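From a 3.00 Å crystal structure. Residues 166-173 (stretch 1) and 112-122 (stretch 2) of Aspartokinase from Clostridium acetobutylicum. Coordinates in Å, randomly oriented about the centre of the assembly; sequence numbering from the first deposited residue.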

# COMPACT_ATOMS: atom_id res chain seq x y z
N ALA B 166 -30.87 -0.27 -38.89
CA ALA B 166 -29.57 -0.24 -39.54
C ALA B 166 -28.55 -1.16 -38.88
O ALA B 166 -28.42 -1.17 -37.65
CB ALA B 166 -29.05 1.19 -39.55
N VAL B 167 -27.83 -1.94 -39.70
CA VAL B 167 -26.68 -2.72 -39.22
C VAL B 167 -25.44 -1.89 -39.41
O VAL B 167 -25.31 -1.19 -40.42
CB VAL B 167 -26.46 -4.03 -39.99
CG1 VAL B 167 -25.18 -4.71 -39.52
CG2 VAL B 167 -27.65 -4.97 -39.85
N ILE B 168 -24.52 -1.97 -38.45
CA ILE B 168 -23.27 -1.21 -38.48
C ILE B 168 -22.16 -2.11 -37.99
O ILE B 168 -22.13 -2.45 -36.80
CB ILE B 168 -23.31 0.01 -37.53
CG1 ILE B 168 -24.60 0.80 -37.73
CG2 ILE B 168 -22.09 0.88 -37.77
CD1 ILE B 168 -24.75 1.97 -36.79
N PRO B 169 -21.23 -2.50 -38.88
CA PRO B 169 -20.22 -3.49 -38.51
C PRO B 169 -19.33 -2.91 -37.44
O PRO B 169 -19.33 -1.70 -37.21
CB PRO B 169 -19.47 -3.73 -39.82
CG PRO B 169 -19.57 -2.44 -40.54
CD PRO B 169 -20.88 -1.81 -40.13
N GLY B 170 -18.56 -3.77 -36.78
CA GLY B 170 -18.08 -3.45 -35.45
C GLY B 170 -16.75 -2.75 -35.35
O GLY B 170 -16.66 -1.55 -35.05
N PHE B 171 -15.71 -3.51 -35.66
CA PHE B 171 -14.45 -3.44 -34.91
C PHE B 171 -13.45 -2.42 -35.46
O PHE B 171 -12.29 -2.45 -35.10
CB PHE B 171 -13.98 -4.90 -34.82
CG PHE B 171 -12.51 -5.13 -34.71
CD1 PHE B 171 -11.80 -4.72 -33.60
CD2 PHE B 171 -11.86 -5.90 -35.66
CE1 PHE B 171 -10.45 -5.00 -33.49
CE2 PHE B 171 -10.52 -6.18 -35.55
CZ PHE B 171 -9.80 -5.73 -34.46
N TYR B 172 -13.93 -1.48 -36.27
CA TYR B 172 -13.05 -0.59 -37.02
C TYR B 172 -13.72 0.71 -37.42
O TYR B 172 -14.91 0.91 -37.17
CB TYR B 172 -12.57 -1.30 -38.29
CG TYR B 172 -13.64 -1.46 -39.34
CD1 TYR B 172 -13.79 -0.52 -40.35
CD2 TYR B 172 -14.52 -2.54 -39.31
CE1 TYR B 172 -14.78 -0.66 -41.30
CE2 TYR B 172 -15.51 -2.69 -40.27
CZ TYR B 172 -15.63 -1.74 -41.26
OH TYR B 172 -16.61 -1.89 -42.20
N GLY B 173 -12.94 1.58 -38.04
CA GLY B 173 -13.40 2.87 -38.57
C GLY B 173 -12.37 3.41 -39.55
O GLY B 173 -11.47 2.68 -39.98
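Stretch 2 (112-122) AASRGEYLNGV

Stretch 2 is part of a helix that begins before it and continues after it. The helix is kinked near Gly116 and Glu117, and Leu119, Gly121 and Val122 take up regular bonds to the turn before. It runs against the order of stretch 1: Ser114 lies nearest Tyr172, and Gly121 nearest Pro169, with 4.9 Å between the CA atoms of Gly121 and Pro169. No hydrogen bond links the two stretches, so packing and one cation-pi contact make the interface.

Tyr172 is covered most. Ser114 CB lies 3.6 Å from Tyr172 CD2. The CA-to-CB bond of Arg115 points away, but the side chain returns and places NH1 over one face of the Tyr172 ring. Arg115 CZ is 4.9 Å from the centroid of the Tyr172 ring, an off-centre cation-pi contact. Arg115 NH1 also donates a hydrogen bond to Ser114 OG (2.7 Å), tying together two residues that meet the same ring. Tyr172 OH approaches the edge of the Tyr118 ring, 3.7 Å from Tyr118 CD1.

The CA-to-CB bond of Glu117 points toward stretch 1. Glu117 OE2 comes within 3.2 Å of Phe171 CD2, and Glu117 CB lies 3.8 Å from Gly170 N. Pro169 CB rests 3.8 Å from Glu117 O.

At Gly121 the lack of a side chain permits close approach: a CB there would crowd Pro169 CB. Val167 CG1 lies 3.5 Å from Gly121 O.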

# COMPACT_ATOMS: atom_id res chain seq x y z
N ALA B 112 -7.59 -6.11 -43.74
CA ALA B 112 -7.69 -7.56 -43.74
C ALA B 112 -8.56 -8.07 -42.59
O ALA B 112 -9.60 -8.67 -42.82
CB ALA B 112 -6.30 -8.18 -43.66
N ALA B 113 -8.13 -7.82 -41.36
CA ALA B 113 -8.75 -8.42 -40.17
C ALA B 113 -10.14 -7.87 -39.87
O ALA B 113 -10.97 -8.56 -39.25
CB ALA B 113 -7.84 -8.25 -38.96
N SER B 114 -10.41 -6.64 -40.32
CA SER B 114 -11.71 -6.02 -40.07
C SER B 114 -12.84 -6.61 -40.92
O SER B 114 -14.00 -6.33 -40.67
CB SER B 114 -11.63 -4.51 -40.32
OG SER B 114 -11.08 -4.24 -41.59
N ARG B 115 -12.50 -7.43 -41.92
CA ARG B 115 -13.51 -7.97 -42.84
C ARG B 115 -14.40 -9.06 -42.23
O ARG B 115 -15.49 -9.34 -42.73
CB ARG B 115 -12.86 -8.44 -44.15
CG ARG B 115 -12.90 -7.39 -45.25
CD ARG B 115 -12.46 -6.00 -44.79
NE ARG B 115 -13.39 -4.95 -45.20
CZ ARG B 115 -13.59 -3.81 -44.54
NH1 ARG B 115 -12.96 -3.54 -43.41
NH2 ARG B 115 -14.46 -2.92 -45.01
N GLY B 116 -13.96 -9.66 -41.13
CA GLY B 116 -14.83 -10.58 -40.40
C GLY B 116 -16.12 -9.91 -39.95
O GLY B 116 -17.20 -10.50 -40.04
N GLU B 117 -16.01 -8.67 -39.48
CA GLU B 117 -17.14 -7.94 -38.92
C GLU B 117 -17.97 -7.40 -40.07
O GLU B 117 -19.20 -7.52 -40.08
CB GLU B 117 -16.69 -6.78 -38.03
CG GLU B 117 -15.27 -6.84 -37.49
CD GLU B 117 -15.02 -8.01 -36.55
OE1 GLU B 117 -16.01 -8.64 -36.13
OE2 GLU B 117 -13.84 -8.31 -36.24
N TYR B 118 -17.28 -6.81 -41.04
CA TYR B 118 -17.88 -6.35 -42.30
C TYR B 118 -18.79 -7.40 -42.96
O TYR B 118 -19.93 -7.11 -43.30
CB TYR B 118 -16.78 -5.91 -43.29
CG TYR B 118 -17.29 -5.51 -44.64
CD1 TYR B 118 -17.70 -4.21 -44.89
CD2 TYR B 118 -17.37 -6.43 -45.68
CE1 TYR B 118 -18.18 -3.83 -46.13
CE2 TYR B 118 -17.85 -6.06 -46.93
CZ TYR B 118 -18.25 -4.76 -47.14
OH TYR B 118 -18.74 -4.39 -48.38
N LEU B 119 -18.28 -8.61 -43.14
CA LEU B 119 -19.06 -9.64 -43.83
C LEU B 119 -20.32 -9.99 -43.03
O LEU B 119 -21.42 -10.05 -43.58
CB LEU B 119 -18.22 -10.89 -44.11
CG LEU B 119 -17.11 -10.73 -45.15
CD1 LEU B 119 -16.25 -11.98 -45.24
CD2 LEU B 119 -17.70 -10.38 -46.50
N ASN B 120 -20.16 -10.19 -41.72
CA ASN B 120 -21.32 -10.38 -40.85
C ASN B 120 -22.28 -9.21 -40.95
O ASN B 120 -23.50 -9.37 -40.89
CB ASN B 120 -20.88 -10.56 -39.39
CG ASN B 120 -20.54 -11.99 -39.06
OD1 ASN B 120 -20.63 -12.87 -39.90
ND2 ASN B 120 -20.14 -12.23 -37.81
N GLY B 121 -21.72 -8.01 -41.11
CA GLY B 121 -22.53 -6.82 -41.23
C GLY B 121 -23.42 -6.90 -42.45
O GLY B 121 -24.62 -6.70 -42.36
N VAL B 122 -22.81 -7.21 -43.59
CA VAL B 122 -23.54 -7.19 -44.86
C VAL B 122 -24.58 -8.31 -44.90
O VAL B 122 -25.66 -8.12 -45.46
CB VAL B 122 -22.58 -7.26 -46.06
CG1 VAL B 122 -21.65 -6.06 -46.06
CG2 VAL B 122 -21.77 -8.54 -46.03